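Local coordinates for enoyl-CoA hydratase (Geobacillus kaustophilus, PDB 2PPY) that is an enoyl-CoA hydratase of the crotonase family that probably adds water across the double bond of enoyl-CoA thioesters in fatty acid beta-oxidation, at the interface of chains A and B. Sequence-based numbering; all coordinates share one arbitrary frame. Chains: chain A/B, Enoyl-CoA hydratase.

Contact 1: the interface of chains A and B. Residues chain A 124, 126, 157, 219-220, 223; chain B 155, 160-161, 164.
B:Tyr160 plugs into chain A between A:Lys223 and A:Leu157 in a mainly apolar subunit interface of the deposited hexamer, a contact that probably helps hold neighbouring subunits together. The phenol stands at the start of helix 160-169, its CG between the backbone N and the carbonyl carbon (chi1 62°), which turns the ring away from its own helix and towards chain A. Over one face lies the aliphatic chain of A:Lys223, whose CE sits 3.7 Å from the centroid of the B:Tyr160 ring in a CH-pi contact. A:Met220, a selenomethionine, approaches from the same side but along the CD1-CE1 edge, its SE 3.8 Å from B:Tyr160 CD1. A:Leu157 comes from the opposite side at the phenol end and crosses the tyrosine nearly at a right angle, with CB 3.6 Å from B:Tyr160 OH. That hydroxyl also reaches the lysine ammonium NZ through water 1. An alanine here would probably leave a gap between A:Lys223 and A:Leu157, with the lysine chain freer to turn and water 1 deprived of its phenol partner. Beside the CB end of the tyrosine, A:Ile219 rests its CD1 tip on the backbone of B:Leu164, 3.5 Å from CA, and turns its CG2 branch to the CB methyl of B:Ala155. Next along the helix, the B:Ser161 hydroxyl OG donates to the backbone O of A:Asp124 at 3.2 Å, 20° from the carbonyl plane, and accepts a hydrogen bond from the guanidinium NH2 of A:Arg126 at 3.1 Å.

Contact 2: the interface of chains A and B. Residues chain A 218-219, 234; chain B 145-152.
A:Glu234 reaches from helix 227-242 into the turn before helix 150-158 of chain B, where its carboxylate is held at the helix N-terminus in a polar subunit interface. Its chain is extended, with CG anti to the backbone N (chi1 157°), and this carries both oxygens to the glycine-rich segment. OE1 offers its anti lone pair to the hydroxyl OG1 of B:Thr151, a short bond of 2.5 Å, while OE2 turns its syn lone pair to the amide N of B:Gly149 at 2.7 Å. The two bonds fix the rotation of the carboxylate. The amides of B:Thr151 and B:Gln152 add weak bonds to OE1, and the positive end of the helix would probably favour the charged carboxylate. B:Gln152 extends the network: its amide NE2 donates to B:Thr151 OG1 at 2.9 Å, which probably helps to turn the hydroxyl hydrogen towards A:Glu234. The same NE2 bonds to A:Ala218 O, coming from above the carbonyl plane, 74° out of it. Around this tight core the contact is looser. B:Leu145 CD1 stays 4.2 Å from A:Glu234 CG, and waters fill in at two places. Water 3 joins the amide OE1 of B:Gln152 to the backbone O of A:Ile219. On the other flank, water 2 lies 2.9 Å from A:Glu234 OE2 and equally far from the backbone O of B:Gly147.

Contact 1: the interface of chains A and B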
# COMPACT_ATOMS: atom_id res chain seq x y z
N ASP A 124 -13.30 15.34 -10.22
CA ASP A 124 -12.40 15.99 -9.27
C ASP A 124 -13.12 16.88 -8.25
O ASP A 124 -12.67 17.01 -7.11
CB ASP A 124 -11.36 16.83 -10.03
CG ASP A 124 -10.58 16.01 -11.04
OD1 ASP A 124 -10.16 14.89 -10.69
OD2 ASP A 124 -10.39 16.47 -12.19
N ARG A 126 -17.27 18.59 -7.03
CA ARG A 126 -18.72 18.51 -7.12
C ARG A 126 -19.37 19.78 -6.58
O ARG A 126 -19.17 20.13 -5.42
CB ARG A 126 -19.23 17.30 -6.33
CG ARG A 126 -18.89 15.95 -6.96
CD ARG A 126 -18.83 14.85 -5.90
NE ARG A 126 -17.68 15.05 -5.03
CZ ARG A 126 -16.42 14.84 -5.40
NH1 ARG A 126 -16.14 14.43 -6.63
NH2 ARG A 126 -15.43 15.07 -4.55
N LEU A 157 -13.87 9.61 0.33
CA LEU A 157 -14.21 11.03 0.34
C LEU A 157 -14.75 11.53 1.68
O LEU A 157 -14.25 12.51 2.22
CB LEU A 157 -15.22 11.36 -0.77
CG LEU A 157 -15.60 12.83 -0.92
CD1 LEU A 157 -14.38 13.65 -1.31
CD2 LEU A 157 -16.69 12.98 -1.97
N ILE A 219 -2.47 15.03 -6.91
CA ILE A 219 -3.35 14.66 -5.81
C ILE A 219 -4.21 13.42 -6.04
O ILE A 219 -4.28 12.54 -5.18
CB ILE A 219 -4.27 15.84 -5.44
CG1 ILE A 219 -3.41 17.04 -5.01
CG2 ILE A 219 -5.23 15.43 -4.32
CD1 ILE A 219 -4.22 18.30 -4.76
N MSE A 220 -4.87 13.33 -7.19
CA MSE A 220 -5.74 12.19 -7.46
C MSE A 220 -5.01 10.85 -7.56
O MSE A 220 -5.53 9.83 -7.12
CB MSE A 220 -6.55 12.44 -8.74
CG MSE A 220 -7.47 13.65 -8.64
SE MSE A 220 -8.53 13.68 -7.01
CE MSE A 220 -9.34 11.92 -7.17
N LYS A 223 -2.64 10.18 -4.00
CA LYS A 223 -3.31 9.74 -2.78
C LYS A 223 -3.31 8.23 -2.64
O LYS A 223 -3.59 7.71 -1.58
CB LYS A 223 -4.74 10.30 -2.72
CG LYS A 223 -5.72 9.75 -3.73
CD LYS A 223 -7.09 10.41 -3.55
CE LYS A 223 -8.16 9.70 -4.34
NZ LYS A 223 -8.41 8.33 -3.80
N ALA B 155 -3.67 16.98 1.04
CA ALA B 155 -4.70 16.02 0.63
C ALA B 155 -4.99 15.04 1.75
O ALA B 155 -6.15 14.74 2.05
CB ALA B 155 -4.24 15.27 -0.62
N TYR B 160 -8.61 14.80 -0.12
CA TYR B 160 -8.08 15.03 -1.46
C TYR B 160 -8.86 16.00 -2.33
O TYR B 160 -8.27 16.71 -3.15
CB TYR B 160 -7.89 13.70 -2.19
CG TYR B 160 -9.16 12.90 -2.42
CD1 TYR B 160 -10.00 13.18 -3.49
CD2 TYR B 160 -9.49 11.85 -1.57
CE1 TYR B 160 -11.15 12.42 -3.72
CE2 TYR B 160 -10.63 11.08 -1.79
CZ TYR B 160 -11.45 11.37 -2.87
OH TYR B 160 -12.58 10.59 -3.07
N SER B 161 -10.18 16.05 -2.16
CA SER B 161 -10.99 16.95 -2.98
C SER B 161 -10.84 18.39 -2.50
O SER B 161 -10.66 19.31 -3.30
CB SER B 161 -12.46 16.53 -2.93
OG SER B 161 -13.21 17.18 -3.94
N LEU B 164 -7.44 19.61 -3.39
CA LEU B 164 -7.35 19.89 -4.82
C LEU B 164 -7.91 21.27 -5.14
O LEU B 164 -7.34 22.02 -5.93
CB LEU B 164 -8.10 18.80 -5.62
CG LEU B 164 -8.02 18.89 -7.14
CD1 LEU B 164 -7.87 17.49 -7.72
CD2 LEU B 164 -9.26 19.59 -7.70
O HOH W 1 -11.47 8.29 -4.31

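Contact 2: the interface of chains A and B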
# COMPACT_ATOMS: atom_id res chain seq x y z
N ALA A 218 -1.25 15.14 -9.49
CA ALA A 218 -0.47 14.89 -8.28
C ALA A 218 -1.33 14.38 -7.13
O ALA A 218 -0.97 13.42 -6.45
CB ALA A 218 0.26 16.17 -7.86
N ILE A 219 -2.47 15.03 -6.91
CA ILE A 219 -3.35 14.66 -5.81
C ILE A 219 -4.21 13.42 -6.04
O ILE A 219 -4.28 12.54 -5.18
CB ILE A 219 -4.27 15.84 -5.44
CG1 ILE A 219 -3.41 17.04 -5.01
CG2 ILE A 219 -5.23 15.43 -4.32
CD1 ILE A 219 -4.22 18.30 -4.76
N GLU A 234 5.07 13.81 -7.00
CA GLU A 234 4.78 15.24 -6.98
C GLU A 234 6.00 16.01 -7.46
O GLU A 234 5.88 17.04 -8.12
CB GLU A 234 4.43 15.66 -5.55
CG GLU A 234 4.65 17.13 -5.24
CD GLU A 234 4.54 17.42 -3.75
OE1 GLU A 234 3.42 17.38 -3.21
OE2 GLU A 234 5.60 17.67 -3.12
N LEU B 145 3.65 24.28 -8.57
CA LEU B 145 2.80 23.70 -7.54
C LEU B 145 3.54 23.62 -6.21
O LEU B 145 4.75 23.86 -6.15
CB LEU B 145 2.31 22.30 -7.96
CG LEU B 145 3.33 21.23 -8.39
CD1 LEU B 145 4.20 20.82 -7.21
CD2 LEU B 145 2.58 20.01 -8.92
N ALA B 146 2.82 23.29 -5.15
CA ALA B 146 3.43 23.15 -3.83
C ALA B 146 4.24 21.85 -3.85
O ALA B 146 3.74 20.80 -3.46
CB ALA B 146 2.36 23.10 -2.75
N GLY B 147 5.49 21.95 -4.29
CA GLY B 147 6.35 20.79 -4.41
C GLY B 147 7.19 20.40 -3.21
O GLY B 147 8.17 19.67 -3.36
N THR B 148 6.83 20.87 -2.03
CA THR B 148 7.57 20.49 -0.83
C THR B 148 6.61 19.67 0.02
O THR B 148 6.45 19.92 1.21
CB THR B 148 8.05 21.72 -0.03
OG1 THR B 148 8.51 22.74 -0.93
CG2 THR B 148 9.20 21.33 0.89
N GLY B 149 5.96 18.71 -0.63
CA GLY B 149 5.01 17.84 0.06
C GLY B 149 3.65 18.47 0.30
O GLY B 149 2.75 17.82 0.83
N GLY B 150 3.50 19.73 -0.09
CA GLY B 150 2.24 20.42 0.11
C GLY B 150 1.00 19.78 -0.51
O GLY B 150 -0.04 19.68 0.14
N THR B 151 1.11 19.35 -1.77
CA THR B 151 -0.04 18.74 -2.42
C THR B 151 -0.42 17.42 -1.77
O THR B 151 -1.60 17.10 -1.63
CB THR B 151 0.22 18.50 -3.93
OG1 THR B 151 1.11 17.39 -4.10
CG2 THR B 151 0.83 19.74 -4.57
N GLN B 152 0.58 16.65 -1.35
CA GLN B 152 0.35 15.35 -0.73
C GLN B 152 -0.06 15.41 0.74
O GLN B 152 -0.94 14.67 1.17
CB GLN B 152 1.60 14.48 -0.87
CG GLN B 152 2.01 14.26 -2.31
CD GLN B 152 0.86 13.76 -3.17
OE1 GLN B 152 0.29 12.70 -2.91
NE2 GLN B 152 0.50 14.54 -4.18
O HOH W 2 8.17 16.89 -4.31
O HOH W 3 -2.69 13.06 -2.61

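Contacts 1 and 2 are neighbouring patches of one interface, their C-alpha centres about 12 Å apart. A:Ile219 belongs to both, and helix 209-222 of chain A also supplies A:Met220 to contact 1 and A:Ala218 to contact 2. On chain B, helix 150-158 runs between them, its first turn serving contact 2 and B:Ala155 contact 1. A mostly apolar patch thus adjoins a polar, partly hydrated one. Because the interface is not an exact two-fold, the two chains present different surfaces, as would suit a contact within a trimer, since crotonase-family hexamers are typically dimers of trimers, although this pair of chains alone does not show it.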